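Local coordinates for fructokinase (Xylella fastidiosa, PDB 3LKI), which probably transfers a phosphate group from ATP to fructose, as a PfkB-family carbohydrate kinase of the ribokinase clan, at residues 15-20 with 90-95; 39-44 with 310-315; 300-305 with 320-325. One frame throughout, in Å; residues are numbered along the deposited sequence.

The three contacts run from the small beta-sheet lid to the nucleotide end of the kinase. Interaction 1 pairs two lid strands, with the side chain of D16 about 10 Å from ATP. Interaction 2, whose centre is about 14 Å from that of interaction 1, sets helix 38-49 against the loop that gives a ligand to potassium; the side chain of N41 is about 7 Å from ATP and 3 Å from a bound phosphate ion. Interaction 3, its centre about 15 Å from that of interaction 2, backs the helix beside the ATP ribose. No two contacts touch, the nearest atoms of interactions 2 and 3 being about 4 Å apart.

Interaction 1. Residues 15-20 with 90-95; sequences IDMLAQ and TALAFV
M17, a selenomethionine, lies beside F94 and covers part of one face of its ring. The chain of M17 bends at CG (chi2 -72°), and that carbon sits 4.1 Å from the centroid of the F94 ring, 26° off the normal and offset toward the rim, a CH-pi contact. CB of M17 touches the ring's rim, 3.4 Å from F94 CD1. On the same face of the sheet I15 and L92 run side by side, I15 CB meeting L92 CD2 at 3.6 Å. This is the tightly packed side: F31 meets the F94 ring edge to face, F64 of the second subunit does likewise, and M17 packs on M17 of that subunit. The other face, carrying D16, A93, L18 and V95, is looser. There OD1 of D16 approaches A93 CB at 3.5 Å, while L18 and V95, both partly exposed, make little side-chain contact with each other.

Strands 14-19 and 92-97 form the parallel centre of the four-stranded lid sheet characteristic of many PfkB kinases, flanked by antiparallel strands 30-36 and 103-108. Five backbone bonds alternate across the pair; V95 N to M17 O, at 2.8 Å and 173°, is nearly straight, whereas M17 N reaches A93 O from above the carbonyl plane. At the far end A19 N bonds to V95 O at 2.8 Å. Here solvent enters, for a water donates to A19 O at 3.0 Å and only weakly to V95 O.

The chemistry therefore divides in two: the backbone bonds fix the strand register, while the apolar face continues from M17, L92 and F94 to the second subunit and from I15 to helix 63-75 of its own chain.

Interaction 2. Residues 39-44 with 310-315; sequences PANVAV and QGAFTA. With K (potassium ion), chain C.
Two torsions swing F313 against helix 38-49: chi1 of -86° puts CG anti to the carbonyl carbon, and chi2 of 41° turns the ring so that a face meets V44 while an edge meets N41. On the helix side, V44 carries CG2 beside its backbone N, with CG1 anti to it, and it is CG2 that stands over the aromatic face. This methyl lies 3.6 Å from the centroid of the F313 ring, offset toward the rim, in a close CH-pi contact. The other branch, CG1 of V44, rests 3.6 Å from F313 O. At the ring's border A40 CB approaches F313 CZ at 3.6 Å, one helical turn before V44.

N41 crosses the ring at about a right angle, its amide plane 80° from that of the aromatic. Its OD1 lies in the ring plane, 3.0 Å from F313 CE1, so the carbonyl oxygen faces the electropositive C-H rim rather than the pi cloud. The same OD1 is 3.4 Å from A312 CB.

The contact joins the helix that follows lid strand 30-36 to the loop between helices 289-307 and 319-328, a ribokinase-fold loop that takes part in a monovalent-cation site. G311 O is 3.0 Å from the potassium ion, whose other protein ligands are the backbone oxygens of D256, N258, A306 and R309. Within the loop, OG1 of T314 donates to Q310 O at 2.7 Å, tying the two sides of the turn together around the glycine.

The amide nitrogen of N41 is held by D262 of helix 260-275, next to the ATP-binding G261. From helix 63-75, F72 meets the F313 ring with the two planes inclined to each other.

Interaction 3. Residues 300-305 with 320-325; sequences AAVGAL and SEVLSL. With ATP (adenosine-5'-triphosphate), chain E.
Two consecutive helices of the kinase's C-terminal part, 289-307 and 319-328, pack here behind the nucleotide site of the ribokinase fold. Their axes cross at 107° with a closest approach of 9.1 Å, and the contact between them is made by apolar side chains. A301 and A304 present only methyls to helix 319-328, A301 CB meeting V322 CG1 at 3.6 Å.

V322 is shared by several neighbours. With chi1 at 175°, CG1 stands anti to the backbone N and points at A301, while CG2 turns to V302 and L305. The side chains of V302 and V322 meet at an oblique angle, CG2 to CG2, at 3.8 Å. V322 also packs on F298 and P317.

L305 and L325 approach tip to tip, L305 CG lying 3.8 Å from L325 CD2. This same methyl of L325 also rests 3.8 Å from A301 O, a backbone oxygen already engaged by L305 N in the helix. The CD1 branch of L305 turns back to the preceding turn of helix 319-328, 3.5 Å from E321 O and close to V322 CA.

The polar end of E321 turns away from this apolar patch. Its OE1 accepts a hydrogen bond from M318 N, which ties the side chain to the residues leading into helix 319-328, and OE2 has a long, weak ion pair with R309.

The other flank of helix 289-307 faces ATP. The sugar lies against the helix where G303 has no side chain, with ATP O4' 3.8 Å from G303 CA, and a little earlier in the helix A300 CA comes within 3.5 Å of ATP O2'.

Interaction 1. Residues 15-20 with 90-95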
ATOM      1  N   ILE B  15       6.803  -5.421  -3.614  1.00 22.92           N
ATOM      2  CA  ILE B  15       6.210  -5.165  -4.916  1.00 23.28           C
ATOM      3  C   ILE B  15       6.512  -3.748  -5.389  1.00 24.13           C
ATOM      4  O   ILE B  15       6.318  -2.779  -4.648  1.00 25.47           O
ATOM      5  CB  ILE B  15       4.666  -5.306  -4.881  1.00 22.71           C
ATOM      6  CG1 ILE B  15       4.256  -6.707  -4.417  1.00 21.26           C
ATOM      7  CG2 ILE B  15       4.091  -4.960  -6.245  1.00 23.50           C
ATOM      8  CD1 ILE B  15       4.745  -7.841  -5.307  1.00 22.26           C
ATOM      9  N   ASP B  16       7.011  -3.632  -6.613  1.00 24.50           N
ATOM     10  CA  ASP B  16       7.242  -2.320  -7.194  1.00 25.77           C
ATOM     11  C   ASP B  16       5.993  -2.090  -8.051  1.00 26.17           C
ATOM     12  O   ASP B  16       5.676  -2.908  -8.917  1.00 25.86           O
ATOM     13  CB  ASP B  16       8.491  -2.306  -8.084  1.00 28.05           C
ATOM     14  CG  ASP B  16       9.790  -2.356  -7.286  1.00 29.93           C
ATOM     15  OD1 ASP B  16       9.959  -1.536  -6.358  1.00 29.88           O
ATOM     16  OD2 ASP B  16      10.643  -3.210  -7.602  1.00 31.92           O
HETATM   17  N   MSE B  17       5.257  -1.020  -7.765  1.00 25.91           N
HETATM   18  CA  MSE B  17       4.058  -0.676  -8.529  1.00 26.19           C
HETATM   19  C   MSE B  17       4.438   0.471  -9.458  1.00 26.56           C
HETATM   20  O   MSE B  17       4.587   1.619  -9.029  1.00 24.87           O
HETATM   21  CB  MSE B  17       2.918  -0.242  -7.603  1.00 29.76           C
HETATM   22  CG  MSE B  17       2.340  -1.353  -6.732  1.00 33.46           C
HETATM   23 SE   MSE B  17       1.277  -2.647  -7.724  1.00 45.21          SE
HETATM   24  CE  MSE B  17      -0.400  -1.720  -7.735  1.00 41.34           C
ATOM     25  N   LEU B  18       4.606   0.140 -10.734  1.00 26.75           N
ATOM     26  CA  LEU B  18       5.001   1.107 -11.746  1.00 28.76           C
ATOM     27  C   LEU B  18       3.817   1.842 -12.354  1.00 28.58           C
ATOM     28  O   LEU B  18       3.004   1.250 -13.066  1.00 27.71           O
ATOM     29  CB  LEU B  18       5.798   0.395 -12.847  1.00 30.40           C
ATOM     30  CG  LEU B  18       7.223  -0.089 -12.528  1.00 33.59           C
ATOM     31  CD1 LEU B  18       7.286  -0.781 -11.175  1.00 32.63           C
ATOM     32  CD2 LEU B  18       7.682  -1.031 -13.633  1.00 32.66           C
ATOM     33  N   ALA B  19       3.729   3.137 -12.065  1.00 29.80           N
ATOM     34  CA  ALA B  19       2.658   3.976 -12.586  1.00 32.93           C
ATOM     35  C   ALA B  19       2.829   4.134 -14.091  1.00 34.30           C
ATOM     36  O   ALA B  19       3.914   4.459 -14.565  1.00 34.54           O
ATOM     37  CB  ALA B  19       2.692   5.348 -11.914  1.00 33.20           C
ATOM     38  N   GLN B  20       1.755   3.900 -14.833  1.00 36.26           N
ATOM     39  CA  GLN B  20       1.799   4.029 -16.281  1.00 39.99           C
ATOM     40  C   GLN B  20       1.267   5.385 -16.723  1.00 43.14           C
ATOM     41  O   GLN B  20       0.473   6.009 -16.021  1.00 44.37           O
ATOM     42  CB  GLN B  20       0.969   2.925 -16.933  1.00 38.63           C
ATOM     43  CG  GLN B  20       1.474   1.531 -16.649  1.00 38.46           C
ATOM     44  CD  GLN B  20       2.962   1.397 -16.904  1.00 39.73           C
ATOM     45  OE1 GLN B  20       3.784   1.739 -16.052  1.00 38.47           O
ATOM     46  NE2 GLN B  20       3.317   0.913 -18.089  1.00 39.34           N
ATOM     47  N   THR B  90       2.640  -6.947   2.683  1.00 22.20           N
ATOM     48  CA  THR B  90       3.855  -6.949   1.885  1.00 21.16           C
ATOM     49  C   THR B  90       4.111  -5.489   1.513  1.00 21.10           C
ATOM     50  O   THR B  90       3.190  -4.771   1.125  1.00 20.04           O
ATOM     51  CB  THR B  90       3.664  -7.764   0.592  1.00 21.87           C
ATOM     52  OG1 THR B  90       3.417  -9.139   0.921  1.00 21.28           O
ATOM     53  CG2 THR B  90       4.898  -7.662  -0.282  1.00 21.02           C
ATOM     54  N   ALA B  91       5.353  -5.048   1.645  1.00 18.29           N
ATOM     55  CA  ALA B  91       5.696  -3.676   1.324  1.00 19.43           C
ATOM     56  C   ALA B  91       5.414  -3.360  -0.140  1.00 20.19           C
ATOM     57  O   ALA B  91       5.513  -4.229  -1.011  1.00 20.06           O
ATOM     58  CB  ALA B  91       7.172  -3.410   1.646  1.00 18.63           C
ATOM     59  N   LEU B  92       5.064  -2.105  -0.395  1.00 20.61           N
ATOM     60  CA  LEU B  92       4.779  -1.635  -1.744  1.00 21.27           C
ATOM     61  C   LEU B  92       5.627  -0.409  -2.032  1.00 21.90           C
ATOM     62  O   LEU B  92       5.772   0.474  -1.184  1.00 22.57           O
ATOM     63  CB  LEU B  92       3.302  -1.258  -1.897  1.00 20.53           C
ATOM     64  CG  LEU B  92       2.219  -2.332  -1.751  1.00 20.76           C
ATOM     65  CD1 LEU B  92       0.838  -1.678  -1.924  1.00 17.92           C
ATOM     66  CD2 LEU B  92       2.431  -3.435  -2.784  1.00 19.28           C
ATOM     67  N   ALA B  93       6.193  -0.366  -3.230  1.00 21.72           N
ATOM     68  CA  ALA B  93       7.004   0.764  -3.642  1.00 23.46           C
ATOM     69  C   ALA B  93       6.400   1.323  -4.931  1.00 25.29           C
ATOM     70  O   ALA B  93       6.574   0.755  -6.014  1.00 24.79           O
ATOM     71  CB  ALA B  93       8.440   0.325  -3.871  1.00 23.45           C
ATOM     72  N   PHE B  94       5.669   2.424  -4.802  1.00 25.67           N
ATOM     73  CA  PHE B  94       5.035   3.055  -5.951  1.00 28.13           C
ATOM     74  C   PHE B  94       6.043   3.935  -6.685  1.00 29.45           C
ATOM     75  O   PHE B  94       6.703   4.780  -6.084  1.00 31.41           O
ATOM     76  CB  PHE B  94       3.819   3.880  -5.500  1.00 25.13           C
ATOM     77  CG  PHE B  94       2.601   3.049  -5.197  1.00 25.22           C
ATOM     78  CD1 PHE B  94       1.732   2.669  -6.211  1.00 22.82           C
ATOM     79  CD2 PHE B  94       2.360   2.594  -3.909  1.00 24.46           C
ATOM     80  CE1 PHE B  94       0.647   1.847  -5.948  1.00 22.62           C
ATOM     81  CE2 PHE B  94       1.281   1.771  -3.635  1.00 22.79           C
ATOM     82  CZ  PHE B  94       0.419   1.394  -4.661  1.00 25.00           C
ATOM     83  N   VAL B  95       6.172   3.717  -7.988  1.00 30.92           N
ATOM     84  CA  VAL B  95       7.098   4.497  -8.796  1.00 32.65           C
ATOM     85  C   VAL B  95       6.331   5.246  -9.883  1.00 33.90           C
ATOM     86  O   VAL B  95       5.623   4.642 -10.686  1.00 33.33           O
ATOM     87  CB  VAL B  95       8.151   3.587  -9.457  1.00 32.98           C
ATOM     88  CG1 VAL B  95       9.206   4.437 -10.147  1.00 33.24           C
ATOM     89  CG2 VAL B  95       8.789   2.685  -8.410  1.00 33.22           C
TER
HETATM   90  O   HOH W   1       6.762   3.851 -13.891  1.00 35.56           O

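Interaction 2. Residues 39-44 with 310-315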
ATOM      1  N   PRO B  39      17.782  -7.690  -2.103  1.00 17.46           N
ATOM      2  CA  PRO B  39      18.255  -9.076  -2.009  1.00 16.70           C
ATOM      3  C   PRO B  39      17.428 -10.081  -2.822  1.00 16.83           C
ATOM      4  O   PRO B  39      17.944 -11.118  -3.246  1.00 15.06           O
ATOM      5  CB  PRO B  39      18.233  -9.357  -0.502  1.00 16.33           C
ATOM      6  CG  PRO B  39      17.203  -8.393   0.024  1.00 20.85           C
ATOM      7  CD  PRO B  39      17.453  -7.145  -0.774  1.00 17.08           C
ATOM      8  N   ALA B  40      16.155  -9.766  -3.047  1.00 15.45           N
ATOM      9  CA  ALA B  40      15.287 -10.648  -3.821  1.00 15.88           C
ATOM     10  C   ALA B  40      15.743 -10.650  -5.276  1.00 16.56           C
ATOM     11  O   ALA B  40      15.787 -11.700  -5.919  1.00 16.19           O
ATOM     12  CB  ALA B  40      13.820 -10.191  -3.722  1.00 15.70           C
ATOM     13  N   ASN B  41      16.080  -9.470  -5.786  1.00 15.69           N
ATOM     14  CA  ASN B  41      16.547  -9.335  -7.161  1.00 15.69           C
ATOM     15  C   ASN B  41      17.825 -10.150  -7.353  1.00 15.94           C
ATOM     16  O   ASN B  41      17.970 -10.864  -8.340  1.00 16.97           O
ATOM     17  CB  ASN B  41      16.820  -7.862  -7.504  1.00 15.22           C
ATOM     18  CG  ASN B  41      15.538  -7.049  -7.659  1.00 19.76           C
ATOM     19  OD1 ASN B  41      14.486  -7.594  -7.982  1.00 17.30           O
ATOM     20  ND2 ASN B  41      15.630  -5.736  -7.447  1.00 19.60           N
ATOM     21  N   VAL B  42      18.745 -10.048  -6.400  1.00 15.52           N
ATOM     22  CA  VAL B  42      19.998 -10.772  -6.477  1.00 15.53           C
ATOM     23  C   VAL B  42      19.743 -12.274  -6.545  1.00 16.05           C
ATOM     24  O   VAL B  42      20.338 -12.975  -7.361  1.00 15.16           O
ATOM     25  CB  VAL B  42      20.902 -10.437  -5.268  1.00 16.44           C
ATOM     26  CG1 VAL B  42      22.111 -11.356  -5.239  1.00 14.57           C
ATOM     27  CG2 VAL B  42      21.359  -8.975  -5.357  1.00 15.02           C
ATOM     28  N   ALA B  43      18.838 -12.755  -5.697  1.00 17.27           N
ATOM     29  CA  ALA B  43      18.499 -14.170  -5.659  1.00 16.57           C
ATOM     30  C   ALA B  43      17.999 -14.664  -7.018  1.00 17.07           C
ATOM     31  O   ALA B  43      18.422 -15.720  -7.502  1.00 14.57           O
ATOM     32  CB  ALA B  43      17.439 -14.422  -4.591  1.00 17.39           C
ATOM     33  N   VAL B  44      17.096 -13.902  -7.628  1.00 16.19           N
ATOM     34  CA  VAL B  44      16.540 -14.293  -8.920  1.00 18.80           C
ATOM     35  C   VAL B  44      17.606 -14.257 -10.003  1.00 17.33           C
ATOM     36  O   VAL B  44      17.630 -15.112 -10.880  1.00 16.96           O
ATOM     37  CB  VAL B  44      15.342 -13.395  -9.313  1.00 19.67           C
ATOM     38  CG1 VAL B  44      14.919 -13.668 -10.753  1.00 21.12           C
ATOM     39  CG2 VAL B  44      14.170 -13.687  -8.385  1.00 19.57           C
ATOM     40  N   GLN B 310      13.104  -4.896 -19.335  1.00 58.03           N
ATOM     41  CA  GLN B 310      12.226  -4.254 -18.356  1.00 59.59           C
ATOM     42  C   GLN B 310      11.968  -5.006 -17.040  1.00 59.06           C
ATOM     43  O   GLN B 310      11.996  -6.238 -17.000  1.00 58.31           O
ATOM     44  CB  GLN B 310      10.880  -3.894 -18.990  1.00 61.61           C
ATOM     45  CG  GLN B 310      11.012  -2.905 -20.127  1.00 65.07           C
ATOM     46  CD  GLN B 310       9.667  -2.411 -20.623  1.00 67.34           C
ATOM     47  OE1 GLN B 310       8.821  -3.200 -21.050  1.00 68.58           O
ATOM     48  NE2 GLN B 310       9.462  -1.098 -20.568  1.00 68.17           N
ATOM     49  N   GLY B 311      11.714  -4.256 -15.964  1.00 58.78           N
ATOM     50  CA  GLY B 311      11.436  -4.859 -14.662  1.00 58.64           C
ATOM     51  C   GLY B 311      12.669  -5.106 -13.812  1.00 57.96           C
ATOM     52  O   GLY B 311      13.545  -4.258 -13.726  1.00 57.71           O
ATOM     53  N   ALA B 312      12.735  -6.262 -13.167  1.00 56.67           N
ATOM     54  CA  ALA B 312      13.894  -6.603 -12.347  1.00 56.00           C
ATOM     55  C   ALA B 312      14.021  -8.122 -12.342  1.00 54.97           C
ATOM     56  O   ALA B 312      14.989  -8.675 -12.862  1.00 56.22           O
ATOM     57  CB  ALA B 312      13.712  -6.063 -10.915  1.00 56.58           C
ATOM     58  N   PHE B 313      13.024  -8.788 -11.765  1.00 53.43           N
ATOM     59  CA  PHE B 313      13.005 -10.245 -11.724  1.00 51.67           C
ATOM     60  C   PHE B 313      12.962 -10.730 -13.164  1.00 50.50           C
ATOM     61  O   PHE B 313      13.600 -11.717 -13.526  1.00 51.24           O
ATOM     62  CB  PHE B 313      11.751 -10.749 -10.998  1.00 50.82           C
ATOM     63  CG  PHE B 313      11.892 -10.842  -9.500  1.00 50.64           C
ATOM     64  CD1 PHE B 313      12.554  -9.854  -8.777  1.00 49.39           C
ATOM     65  CD2 PHE B 313      11.306 -11.903  -8.805  1.00 50.60           C
ATOM     66  CE1 PHE B 313      12.629  -9.918  -7.383  1.00 49.06           C
ATOM     67  CE2 PHE B 313      11.375 -11.976  -7.412  1.00 50.56           C
ATOM     68  CZ  PHE B 313      12.039 -10.981  -6.699  1.00 49.15           C
ATOM     69  N   THR B 314      12.205 -10.003 -13.977  1.00 48.39           N
ATOM     70  CA  THR B 314      12.005 -10.329 -15.381  1.00 47.29           C
ATOM     71  C   THR B 314      13.132  -9.881 -16.314  1.00 44.85           C
ATOM     72  O   THR B 314      13.167 -10.260 -17.481  1.00 43.95           O
ATOM     73  CB  THR B 314      10.700  -9.698 -15.883  1.00 47.90           C
ATOM     74  OG1 THR B 314      10.762  -8.278 -15.701  1.00 48.81           O
ATOM     75  CG2 THR B 314       9.506 -10.250 -15.100  1.00 47.90           C
ATOM     76  N   ALA B 315      14.054  -9.080 -15.807  1.00 43.11           N
ATOM     77  CA  ALA B 315      15.139  -8.594 -16.644  1.00 41.47           C
ATOM     78  C   ALA B 315      16.439  -9.357 -16.472  1.00 38.31           C
ATOM     79  O   ALA B 315      17.477  -8.911 -16.944  1.00 40.29           O
ATOM     80  CB  ALA B 315      15.370  -7.141 -16.363  1.00 42.11           C
TER
HETATM   81  K     K C 901      15.890  -3.800 -15.531  1.00 58.31           K

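Interaction 3. Residues 300-305 with 320-325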
ATOM      1  N   ALA B 300      29.680  -7.670 -14.822  1.00 16.13           N
ATOM      2  CA  ALA B 300      29.336  -6.490 -15.611  1.00 15.88           C
ATOM      3  C   ALA B 300      28.435  -6.906 -16.773  1.00 17.74           C
ATOM      4  O   ALA B 300      27.513  -6.172 -17.143  1.00 18.08           O
ATOM      5  CB  ALA B 300      30.602  -5.815 -16.142  1.00 16.59           C
ATOM      6  N   ALA B 301      28.696  -8.088 -17.336  1.00 16.13           N
ATOM      7  CA  ALA B 301      27.899  -8.595 -18.447  1.00 16.20           C
ATOM      8  C   ALA B 301      26.460  -8.840 -18.002  1.00 17.46           C
ATOM      9  O   ALA B 301      25.520  -8.507 -18.720  1.00 17.16           O
ATOM     10  CB  ALA B 301      28.500  -9.879 -18.988  1.00 16.35           C
ATOM     11  N   VAL B 302      26.294  -9.434 -16.821  1.00 17.83           N
ATOM     12  CA  VAL B 302      24.958  -9.705 -16.287  1.00 17.43           C
ATOM     13  C   VAL B 302      24.218  -8.383 -16.094  1.00 17.65           C
ATOM     14  O   VAL B 302      23.064  -8.239 -16.486  1.00 18.22           O
ATOM     15  CB  VAL B 302      25.026 -10.459 -14.928  1.00 16.46           C
ATOM     16  CG1 VAL B 302      23.618 -10.766 -14.440  1.00 14.93           C
ATOM     17  CG2 VAL B 302      25.822 -11.758 -15.085  1.00 13.37           C
ATOM     18  N   GLY B 303      24.900  -7.411 -15.493  1.00 19.29           N
ATOM     19  CA  GLY B 303      24.301  -6.103 -15.276  1.00 21.42           C
ATOM     20  C   GLY B 303      23.877  -5.434 -16.575  1.00 22.38           C
ATOM     21  O   GLY B 303      22.815  -4.820 -16.639  1.00 22.81           O
ATOM     22  N   ALA B 304      24.704  -5.558 -17.611  1.00 22.07           N
ATOM     23  CA  ALA B 304      24.390  -4.955 -18.902  1.00 23.54           C
ATOM     24  C   ALA B 304      23.140  -5.564 -19.538  1.00 24.30           C
ATOM     25  O   ALA B 304      22.310  -4.846 -20.086  1.00 24.69           O
ATOM     26  CB  ALA B 304      25.580  -5.088 -19.854  1.00 22.30           C
ATOM     27  N   LEU B 305      23.008  -6.887 -19.466  1.00 25.56           N
ATOM     28  CA  LEU B 305      21.859  -7.573 -20.054  1.00 27.21           C
ATOM     29  C   LEU B 305      20.562  -7.322 -19.297  1.00 30.58           C
ATOM     30  O   LEU B 305      19.465  -7.455 -19.855  1.00 32.16           O
ATOM     31  CB  LEU B 305      22.124  -9.077 -20.140  1.00 24.34           C
ATOM     32  CG  LEU B 305      23.112  -9.497 -21.236  1.00 24.97           C
ATOM     33  CD1 LEU B 305      23.392 -10.986 -21.144  1.00 22.35           C
ATOM     34  CD2 LEU B 305      22.526  -9.156 -22.615  1.00 24.40           C
ATOM     35  N   SER B 320      23.838 -18.792 -20.724  1.00 19.67           N
ATOM     36  CA  SER B 320      24.188 -18.796 -22.148  1.00 20.49           C
ATOM     37  C   SER B 320      24.210 -17.395 -22.754  1.00 20.29           C
ATOM     38  O   SER B 320      25.080 -17.073 -23.558  1.00 22.27           O
ATOM     39  CB  SER B 320      23.208 -19.669 -22.937  1.00 20.02           C
ATOM     40  OG  SER B 320      21.888 -19.200 -22.775  1.00 24.04           O
ATOM     41  N   GLU B 321      23.249 -16.562 -22.367  1.00 20.47           N
ATOM     42  CA  GLU B 321      23.163 -15.199 -22.880  1.00 19.22           C
ATOM     43  C   GLU B 321      24.298 -14.311 -22.364  1.00 18.93           C
ATOM     44  O   GLU B 321      24.853 -13.504 -23.113  1.00 17.73           O
ATOM     45  CB  GLU B 321      21.808 -14.596 -22.504  1.00 22.89           C
ATOM     46  CG  GLU B 321      20.623 -15.413 -23.012  1.00 24.85           C
ATOM     47  CD  GLU B 321      19.288 -14.843 -22.570  1.00 26.45           C
ATOM     48  OE1 GLU B 321      19.088 -14.663 -21.349  1.00 25.28           O
ATOM     49  OE2 GLU B 321      18.438 -14.582 -23.446  1.00 28.38           O
ATOM     50  N   VAL B 322      24.638 -14.455 -21.086  1.00 16.72           N
ATOM     51  CA  VAL B 322      25.725 -13.667 -20.515  1.00 17.08           C
ATOM     52  C   VAL B 322      27.040 -14.038 -21.222  1.00 17.99           C
ATOM     53  O   VAL B 322      27.764 -13.164 -21.700  1.00 17.49           O
ATOM     54  CB  VAL B 322      25.870 -13.932 -18.997  1.00 18.08           C
ATOM     55  CG1 VAL B 322      27.082 -13.184 -18.443  1.00 17.84           C
ATOM     56  CG2 VAL B 322      24.598 -13.509 -18.282  1.00 16.63           C
ATOM     57  N   LEU B 323      27.337 -15.334 -21.293  1.00 17.80           N
ATOM     58  CA  LEU B 323      28.554 -15.800 -21.950  1.00 18.67           C
ATOM     59  C   LEU B 323      28.605 -15.351 -23.416  1.00 19.88           C
ATOM     60  O   LEU B 323      29.673 -14.994 -23.926  1.00 18.80           O
ATOM     61  CB  LEU B 323      28.652 -17.326 -21.853  1.00 17.40           C
ATOM     62  CG  LEU B 323      28.761 -17.900 -20.430  1.00 19.49           C
ATOM     63  CD1 LEU B 323      28.812 -19.420 -20.477  1.00 17.90           C
ATOM     64  CD2 LEU B 323      29.997 -17.339 -19.744  1.00 17.57           C
ATOM     65  N   SER B 324      27.458 -15.355 -24.094  1.00 20.73           N
ATOM     66  CA  SER B 324      27.417 -14.921 -25.493  1.00 22.99           C
ATOM     67  C   SER B 324      27.833 -13.468 -25.619  1.00 22.46           C
ATOM     68  O   SER B 324      28.613 -13.120 -26.504  1.00 22.12           O
ATOM     69  CB  SER B 324      26.014 -15.090 -26.089  1.00 24.14           C
ATOM     70  OG  SER B 324      25.749 -16.448 -26.350  1.00 30.22           O
ATOM     71  N   LEU B 325      27.305 -12.616 -24.744  1.00 21.85           N
ATOM     72  CA  LEU B 325      27.648 -11.197 -24.771  1.00 22.67           C
ATOM     73  C   LEU B 325      29.153 -11.026 -24.570  1.00 23.93           C
ATOM     74  O   LEU B 325      29.796 -10.228 -25.258  1.00 24.29           O
ATOM     75  CB  LEU B 325      26.897 -10.437 -23.674  1.00 22.62           C
ATOM     76  CG  LEU B 325      27.320  -8.974 -23.493  1.00 24.04           C
ATOM     77  CD1 LEU B 325      27.103  -8.222 -24.792  1.00 24.63           C
ATOM     78  CD2 LEU B 325      26.537  -8.332 -22.355  1.00 21.06           C
TER
HETATM   79  PG  ATP E 900      20.819   0.206  -8.515  1.00 71.16           P
HETATM   80  O1G ATP E 900      21.069   0.915  -7.213  1.00 70.21           O
HETATM   81  O2G ATP E 900      20.386  -1.243  -8.335  1.00 70.51           O
HETATM   82  O3G ATP E 900      19.777   0.985  -9.336  1.00 71.32           O
HETATM   83  PB  ATP E 900      23.548   1.147  -9.121  1.00 65.65           P
HETATM   84  O1B ATP E 900      23.301   2.614  -9.430  1.00 66.13           O
HETATM   85  O2B ATP E 900      24.116   0.705  -7.819  1.00 65.06           O
HETATM   86  O3B ATP E 900      22.218   0.225  -9.290  1.00 68.18           O
HETATM   87  PA  ATP E 900      25.065   1.178 -11.629  1.00 56.99           P
HETATM   88  O1A ATP E 900      23.999   1.877 -12.435  1.00 56.86           O
HETATM   89  O2A ATP E 900      26.298   1.915 -11.211  1.00 57.37           O
HETATM   90  O3A ATP E 900      24.442   0.513 -10.279  1.00 62.37           O
HETATM   91  O5' ATP E 900      25.494  -0.605 -11.995  1.00 54.19           O
HETATM   92  C5' ATP E 900      25.331  -1.985 -12.151  1.00 49.20           C
HETATM   93  C4' ATP E 900      26.368  -2.523 -13.114  1.00 46.42           C
HETATM   94  O4' ATP E 900      25.490  -2.693 -14.239  1.00 45.01           O
HETATM   95  C3' ATP E 900      27.412  -1.541 -13.712  1.00 44.84           C
HETATM   96  O3' ATP E 900      28.631  -1.508 -13.000  1.00 43.72           O
HETATM   97  C2' ATP E 900      27.531  -2.036 -15.094  1.00 44.63           C
HETATM   98  O2' ATP E 900      28.436  -3.163 -15.163  1.00 42.64           O
HETATM   99  C1' ATP E 900      26.120  -2.377 -15.480  1.00 44.69           C
HETATM  100  N9  ATP E 900      25.476  -1.137 -16.125  1.00 44.91           N
HETATM  101  C8  ATP E 900      24.598  -0.211 -15.576  1.00 44.44           C
HETATM  102  N7  ATP E 900      24.243   0.754 -16.470  1.00 45.50           N
HETATM  103  C5  ATP E 900      24.875   0.474 -17.607  1.00 45.10           C
HETATM  104  C6  ATP E 900      24.967   1.058 -18.983  1.00 45.42           C
HETATM  105  N6  ATP E 900      24.269   2.174 -19.277  1.00 43.81           N
HETATM  106  N1  ATP E 900      25.787   0.429 -19.945  1.00 45.94           N
HETATM  107  C2  ATP E 900      26.527  -0.730 -19.683  1.00 44.95           C
HETATM  108  N3  ATP E 900      26.484  -1.319 -18.440  1.00 44.69           N
HETATM  109  C4  ATP E 900      25.691  -0.777 -17.394  1.00 44.94           C